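Local coordinates for DUF1116 domain-containing protein (Enterococcus faecalis, PDB 3CLQ), which is of unknown function but belongs to the AllG family, named after a subunit of oxamate carbamoyltransferase, and may therefore take part in carbamoyl transfer, at residues B[32-38]-B[111-117]; B[161-166]-B[208-214]. All blocks are in the same frame, centred on the assembly; numbering follows the deposited sequence.

Overall arrangement
Contact 1 pairs strand 26-33, with the turn that follows it, and strand 114-120, two neighbouring strands of an antiparallel four-strand sheet. Contact 2 lies farther from the middle of the chain, where helix 146-168 meets the end of helix 195-210 and the loop after it. Along the chain they come in series, contact 1 closing before contact 2 opens, and their centres are about 17 Å apart. Helix 146-168 joins them: Tyr-114 OH packs 3.8 Å from Pro-161 CG, and His-164 lies beside Asp-32. The helix thus touches the sheet at Asp-32 and Tyr-114 of contact 1 and supplies one side of contact 2, which adjoins the second subunit.

Contact 1: residues B[32-38]-B[111-117]; sequences DKAINVM and PNMYVHI
The Tyr-114 ring carries Lys-33 on one face: Lys-33 N stands 3.6 Å above the plane, toward the rim, and Lys-33 CG makes an off-centre CH-pi contact, 4.2 Å from the ring centroid. Chi1 of -57° keeps CG beside its own backbone N, on the face that the N already covers. The Asp-32 carboxylate plane is turned 37° from the ring, with OD1 4.0 Å from Tyr-114 CE2. These residues belong to neighbouring strands of an antiparallel sheet, where Asp-32 and Val-115 form a hydrogen-bonded pair and Lys-33 and Tyr-114 the next, non-hydrogen-bonded one. Beyond the ring the lysine chain runs on to Asn-112, whose OD1 accepts a hydrogen bond from Lys-33 NZ, above the carbonyl plane at 3.1 Å, while its ND2 is hydrogen-bonded to Glu-73 OE1 of helix 60-73. On the sheet face of Asp-32 and Val-115, Val-37 CG2 meets Val-115 CG2, and Phe-128 of strand 126-130 also touches Val-37. Past the strand end, Met-113 O receives Ala-34 N at 2.8 Å, nearly in line with its C=O bond. The next amide, Ile-35 N, hydrogen-bonds to a lone pair of Pro-111 O at 2.9 Å, with an N-H...O angle of 171°.

Contact 2: residues B[161-166]-B[208-214]; sequences PLLHDA and YMVQTDF
Leu-162 lies between Phe-214 and Met-209, touching both, and its side chain can be traced from one to the other. Its CB sits over the middle of the Phe-214 ring, 4.0 Å from the centroid and 8° off the normal, a CH-pi contact onto the face. CG stays over the same ring, 4.0 Å from Phe-214 CD2. Because CG is anti to the backbone N (chi1 -162°), the fork is carried past the ring to Met-209, a selenomethionine: CD2 meets Met-209 CG at 3.5 Å, and CD1 closes on Met-209 CE at 3.4 Å. The methionine chain bends at its last torsion (chi3 71°), bringing CE back to the leucine, and the two side chains cross at about a right angle. The backbone of Leu-162 also takes part, its N coming within 3.4 Å of Phe-214 CZ. At the edge of the phenyl ring stand Pro-161 CB and Asp-165 OD1. One turn along, Ala-166 CB packs on Tyr-208 CB, and its small side chain lets the backbones come close, Ala-166 CA and Tyr-208 CA being 4.7 Å apart, while Asp-165 CB lies 3.4 Å from Thr-212 OG1. Side-chain contacts, largely apolar, thus join the C-terminal part of helix 146-168 to the end of helix 195-210 and the loop beyond. Helix 216-226 packs against the same side chains, Leu-219 and Val-222 on Leu-162 and Val-222 also on Met-209. Arg-216 of the second subunit hydrogen-bonds to Val-210 O through NE and to Phe-214 O through NH2, bringing this corner to the dimer interface; toward the sheet, His-164 ND1 hydrogen-bonds Phe-31 O and ties helix 146-168 to strand 26-33.

Contact 1: residues B[32-38]-B[111-117]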
loop_
_atom_site.group_PDB
_atom_site.type_symbol
_atom_site.label_atom_id
_atom_site.label_comp_id
_atom_site.label_asym_id
_atom_site.label_seq_id
_atom_site.Cartn_x
_atom_site.Cartn_y
_atom_site.Cartn_z
ATOM N N ASP B 32 18.042 14.766 -12.240
ATOM C CA ASP B 32 18.743 15.771 -13.036
ATOM C C ASP B 32 18.468 15.585 -14.541
ATOM O O ASP B 32 18.006 14.530 -14.987
ATOM C CB ASP B 32 20.251 15.761 -12.732
ATOM C CG ASP B 32 20.895 17.159 -12.843
ATOM O OD1 ASP B 32 20.193 18.142 -13.198
ATOM O OD2 ASP B 32 22.119 17.270 -12.583
ATOM N N LYS B 33 18.715 16.633 -15.315
ATOM C CA LYS B 33 18.537 16.559 -16.742
ATOM C C LYS B 33 19.377 15.409 -17.258
ATOM O O LYS B 33 20.507 15.222 -16.836
ATOM C CB LYS B 33 18.975 17.871 -17.404
ATOM C CG LYS B 33 18.262 19.115 -16.879
ATOM C CD LYS B 33 18.512 20.303 -17.776
ATOM C CE LYS B 33 17.323 21.246 -17.776
ATOM N NZ LYS B 33 17.528 22.288 -18.812
ATOM N N ALA B 34 18.824 14.637 -18.177
ATOM C CA ALA B 34 19.583 13.580 -18.823
ATOM C C ALA B 34 20.995 14.044 -19.194
ATOM O O ALA B 34 21.981 13.447 -18.782
ATOM C CB ALA B 34 18.863 13.119 -20.044
ATOM N N ILE B 35 21.097 15.118 -19.958
ATOM C CA ILE B 35 22.390 15.508 -20.500
ATOM C C ILE B 35 23.466 15.776 -19.445
ATOM O O ILE B 35 24.655 15.628 -19.726
ATOM C CB ILE B 35 22.250 16.732 -21.417
ATOM C CG1 ILE B 35 23.215 16.643 -22.632
ATOM C CG2 ILE B 35 22.337 18.020 -20.599
ATOM C CD1 ILE B 35 24.659 17.078 -22.393
ATOM N N ASN B 36 23.058 16.163 -18.235
ATOM C CA ASN B 36 24.019 16.436 -17.160
ATOM C C ASN B 36 24.611 15.193 -16.511
ATOM O O ASN B 36 25.673 15.277 -15.903
ATOM C CB ASN B 36 23.404 17.281 -16.040
ATOM C CG ASN B 36 23.013 18.659 -16.488
ATOM O OD1 ASN B 36 23.512 19.164 -17.489
ATOM N ND2 ASN B 36 22.107 19.285 -15.740
ATOM N N VAL B 37 23.932 14.051 -16.587
ATOM C CA VAL B 37 24.370 12.927 -15.764
ATOM C C VAL B 37 24.530 11.578 -16.460
ATOM O O VAL B 37 25.195 10.690 -15.936
ATOM C CB VAL B 37 23.470 12.763 -14.530
ATOM C CG1 VAL B 37 23.482 14.031 -13.703
ATOM C CG2 VAL B 37 22.060 12.415 -14.945
HETATM N N MSE B 38 23.933 11.417 -17.631
HETATM C CA MSE B 38 23.967 10.125 -18.326
HETATM C C MSE B 38 25.235 9.942 -19.150
HETATM O O MSE B 38 25.826 10.923 -19.581
HETATM C CB MSE B 38 22.728 9.970 -19.198
HETATM C CG MSE B 38 21.441 10.061 -18.384
HETATM SE SE MSE B 38 19.943 9.124 -19.227
HETATM C CE MSE B 38 20.975 7.991 -20.431
ATOM N N PRO B 111 17.882 15.044 -23.957
ATOM C CA PRO B 111 18.805 15.721 -23.045
ATOM C C PRO B 111 18.169 16.535 -21.923
ATOM O O PRO B 111 18.708 16.537 -20.809
ATOM C CB PRO B 111 19.579 16.635 -23.966
ATOM C CG PRO B 111 19.638 15.882 -25.241
ATOM C CD PRO B 111 18.355 15.114 -25.350
ATOM N N ASN B 112 17.045 17.207 -22.189
ATOM C CA ASN B 112 16.430 18.088 -21.174
ATOM C C ASN B 112 15.272 17.523 -20.343
ATOM O O ASN B 112 14.663 18.240 -19.542
ATOM C CB ASN B 112 16.061 19.433 -21.780
ATOM C CG ASN B 112 17.271 20.206 -22.184
ATOM O OD1 ASN B 112 18.055 20.627 -21.336
ATOM N ND2 ASN B 112 17.460 20.372 -23.481
HETATM N N MSE B 113 14.975 16.242 -20.517
HETATM C CA MSE B 113 14.073 15.584 -19.597
HETATM C C MSE B 113 14.826 15.269 -18.322
HETATM O O MSE B 113 16.034 15.037 -18.359
HETATM C CB MSE B 113 13.509 14.315 -20.208
HETATM C CG MSE B 113 12.538 14.623 -21.300
HETATM SE SE MSE B 113 12.049 13.049 -22.322
HETATM C CE MSE B 113 12.067 13.894 -24.074
ATOM N N TYR B 114 14.116 15.284 -17.197
ATOM C CA TYR B 114 14.716 14.895 -15.936
ATOM C C TYR B 114 14.657 13.388 -15.800
ATOM O O TYR B 114 13.690 12.770 -16.243
ATOM C CB TYR B 114 14.006 15.582 -14.778
ATOM C CG TYR B 114 14.654 16.877 -14.446
ATOM C CD1 TYR B 114 14.417 18.011 -15.223
ATOM C CD2 TYR B 114 15.551 16.971 -13.393
ATOM C CE1 TYR B 114 15.062 19.229 -14.942
ATOM C CE2 TYR B 114 16.187 18.174 -13.095
ATOM C CZ TYR B 114 15.942 19.292 -13.880
ATOM O OH TYR B 114 16.572 20.469 -13.599
ATOM N N VAL B 115 15.702 12.806 -15.214
ATOM C CA VAL B 115 15.752 11.363 -14.942
ATOM C C VAL B 115 16.041 11.074 -13.462
ATOM O O VAL B 115 16.669 11.894 -12.805
ATOM C CB VAL B 115 16.816 10.640 -15.828
ATOM C CG1 VAL B 115 16.354 10.563 -17.265
ATOM C CG2 VAL B 115 18.188 11.328 -15.739
ATOM N N HIS B 116 15.557 9.929 -12.948
ATOM C CA HIS B 116 15.976 9.393 -11.630
ATOM C C HIS B 116 17.446 9.029 -11.703
ATOM O O HIS B 116 17.879 8.430 -12.678
ATOM C CB HIS B 116 15.281 8.067 -11.288
ATOM C CG HIS B 116 13.792 8.121 -11.280
ATOM N ND1 HIS B 116 13.050 8.415 -12.404
ATOM C CD2 HIS B 116 12.900 7.838 -10.304
ATOM C CE1 HIS B 116 11.763 8.359 -12.101
ATOM N NE2 HIS B 116 11.646 8.011 -10.836
ATOM N N ILE B 117 18.220 9.344 -10.680
ATOM C CA ILE B 117 19.565 8.818 -10.642
ATOM C C ILE B 117 19.617 7.776 -9.543
ATOM O O ILE B 117 19.472 8.115 -8.363
ATOM C CB ILE B 117 20.574 9.887 -10.320
ATOM C CG1 ILE B 117 20.298 11.133 -11.146
ATOM C CG2 ILE B 117 21.952 9.372 -10.600
ATOM C CD1 ILE B 117 20.682 12.411 -10.428
#

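Contact 2: residues B[161-166]-B[208-214]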
loop_
_atom_site.group_PDB
_atom_site.type_symbol
_atom_site.label_atom_id
_atom_site.label_comp_id
_atom_site.label_asym_id
_atom_site.label_seq_id
_atom_site.Cartn_x
_atom_site.Cartn_y
_atom_site.Cartn_z
ATOM N N PRO B 161 13.474 20.469 -11.202
ATOM C CA PRO B 161 14.299 21.207 -10.252
ATOM C C PRO B 161 13.876 20.986 -8.803
ATOM O O PRO B 161 14.717 20.774 -7.923
ATOM C CB PRO B 161 14.055 22.655 -10.659
ATOM C CG PRO B 161 13.805 22.579 -12.124
ATOM C CD PRO B 161 12.977 21.341 -12.282
ATOM N N LEU B 162 12.574 21.013 -8.562
ATOM C CA LEU B 162 12.045 20.715 -7.240
ATOM C C LEU B 162 12.574 19.362 -6.776
ATOM O O LEU B 162 13.064 19.235 -5.658
ATOM C CB LEU B 162 10.524 20.718 -7.266
ATOM C CG LEU B 162 9.758 20.837 -5.935
ATOM C CD1 LEU B 162 8.271 20.607 -6.146
ATOM C CD2 LEU B 162 10.258 19.867 -4.893
ATOM N N LEU B 163 12.494 18.350 -7.627
ATOM C CA LEU B 163 12.907 17.026 -7.200
ATOM C C LEU B 163 14.379 16.983 -6.885
ATOM O O LEU B 163 14.777 16.449 -5.861
ATOM C CB LEU B 163 12.576 15.963 -8.238
ATOM C CG LEU B 163 11.318 15.174 -7.892
ATOM C CD1 LEU B 163 10.925 15.572 -6.512
ATOM C CD2 LEU B 163 10.179 15.451 -8.870
ATOM N N HIS B 164 15.177 17.553 -7.771
ATOM C CA HIS B 164 16.628 17.606 -7.623
ATOM C C HIS B 164 17.014 18.257 -6.307
ATOM O O HIS B 164 17.861 17.738 -5.580
ATOM C CB HIS B 164 17.212 18.419 -8.776
ATOM C CG HIS B 164 18.648 18.809 -8.598
ATOM N ND1 HIS B 164 19.696 18.014 -9.021
ATOM C CD2 HIS B 164 19.210 19.939 -8.107
ATOM C CE1 HIS B 164 20.842 18.631 -8.781
ATOM N NE2 HIS B 164 20.574 19.797 -8.220
ATOM N N ASP B 165 16.393 19.403 -6.019
ATOM C CA ASP B 165 16.663 20.136 -4.798
ATOM C C ASP B 165 16.250 19.316 -3.562
ATOM O O ASP B 165 16.990 19.214 -2.583
ATOM C CB ASP B 165 15.975 21.505 -4.840
ATOM C CG ASP B 165 16.604 22.449 -5.879
ATOM O OD1 ASP B 165 16.311 23.672 -5.833
ATOM O OD2 ASP B 165 17.401 21.979 -6.742
ATOM N N ALA B 166 15.083 18.695 -3.623
ATOM C CA ALA B 166 14.638 17.874 -2.519
ATOM C C ALA B 166 15.663 16.786 -2.173
ATOM O O ALA B 166 15.927 16.514 -1.005
ATOM C CB ALA B 166 13.304 17.261 -2.854
ATOM N N TYR B 208 11.341 16.217 2.252
ATOM C CA TYR B 208 12.430 16.862 1.527
ATOM C C TYR B 208 11.971 17.992 0.610
ATOM O O TYR B 208 12.646 19.015 0.511
ATOM C CB TYR B 208 13.237 15.820 0.747
ATOM C CG TYR B 208 13.651 14.663 1.606
ATOM C CD1 TYR B 208 14.214 14.871 2.856
ATOM C CD2 TYR B 208 13.453 13.355 1.184
ATOM C CE1 TYR B 208 14.576 13.815 3.664
ATOM C CE2 TYR B 208 13.812 12.285 1.979
ATOM C CZ TYR B 208 14.380 12.523 3.216
ATOM O OH TYR B 208 14.751 11.452 4.001
HETATM N N MSE B 209 10.834 17.822 -0.053
HETATM C CA MSE B 209 10.310 18.874 -0.901
HETATM C C MSE B 209 9.991 20.088 -0.065
HETATM O O MSE B 209 10.194 21.215 -0.482
HETATM C CB MSE B 209 9.045 18.444 -1.632
HETATM C CG MSE B 209 9.219 17.338 -2.660
HETATM SE SE MSE B 209 7.460 16.663 -3.220
HETATM C CE MSE B 209 6.851 18.166 -4.246
ATOM N N VAL B 210 9.481 19.867 1.126
ATOM C CA VAL B 210 9.125 20.995 1.951
ATOM C C VAL B 210 10.350 21.828 2.384
ATOM O O VAL B 210 10.222 23.004 2.707
ATOM C CB VAL B 210 8.309 20.511 3.140
ATOM C CG1 VAL B 210 8.194 21.578 4.197
ATOM C CG2 VAL B 210 6.939 20.066 2.649
ATOM N N GLN B 211 11.536 21.221 2.357
ATOM C CA GLN B 211 12.751 21.891 2.814
ATOM C C GLN B 211 13.358 22.760 1.709
ATOM O O GLN B 211 14.432 23.348 1.844
ATOM C CB GLN B 211 13.763 20.858 3.284
ATOM C CG GLN B 211 13.581 20.470 4.727
ATOM C CD GLN B 211 14.521 19.369 5.143
ATOM O OE1 GLN B 211 14.142 18.199 5.154
ATOM N NE2 GLN B 211 15.757 19.726 5.468
ATOM N N THR B 212 12.612 22.847 0.625
ATOM C CA THR B 212 13.085 23.385 -0.619
ATOM C C THR B 212 12.683 24.853 -0.679
ATOM O O THR B 212 11.954 25.336 0.193
ATOM C CB THR B 212 12.453 22.578 -1.747
ATOM O OG1 THR B 212 13.453 22.198 -2.685
ATOM C CG2 THR B 212 11.336 23.335 -2.410
ATOM N N ASP B 213 13.157 25.577 -1.677
ATOM C CA ASP B 213 12.819 26.976 -1.733
ATOM C C ASP B 213 11.647 27.270 -2.632
ATOM O O ASP B 213 11.301 28.426 -2.834
ATOM C CB ASP B 213 14.042 27.829 -2.091
ATOM C CG ASP B 213 14.983 28.014 -0.892
ATOM O OD1 ASP B 213 16.071 28.632 -1.079
ATOM O OD2 ASP B 213 14.619 27.530 0.230
ATOM N N PHE B 214 11.024 26.228 -3.159
ATOM C CA PHE B 214 9.797 26.396 -3.933
ATOM C C PHE B 214 8.638 26.931 -3.064
ATOM O O PHE B 214 8.574 26.675 -1.858
ATOM C CB PHE B 214 9.449 25.104 -4.681
ATOM C CG PHE B 214 10.376 24.814 -5.837
ATOM C CD1 PHE B 214 9.973 25.042 -7.144
ATOM C CD2 PHE B 214 11.670 24.365 -5.615
ATOM C CE1 PHE B 214 10.847 24.803 -8.217
ATOM C CE2 PHE B 214 12.542 24.128 -6.672
ATOM C CZ PHE B 214 12.134 24.343 -7.975
#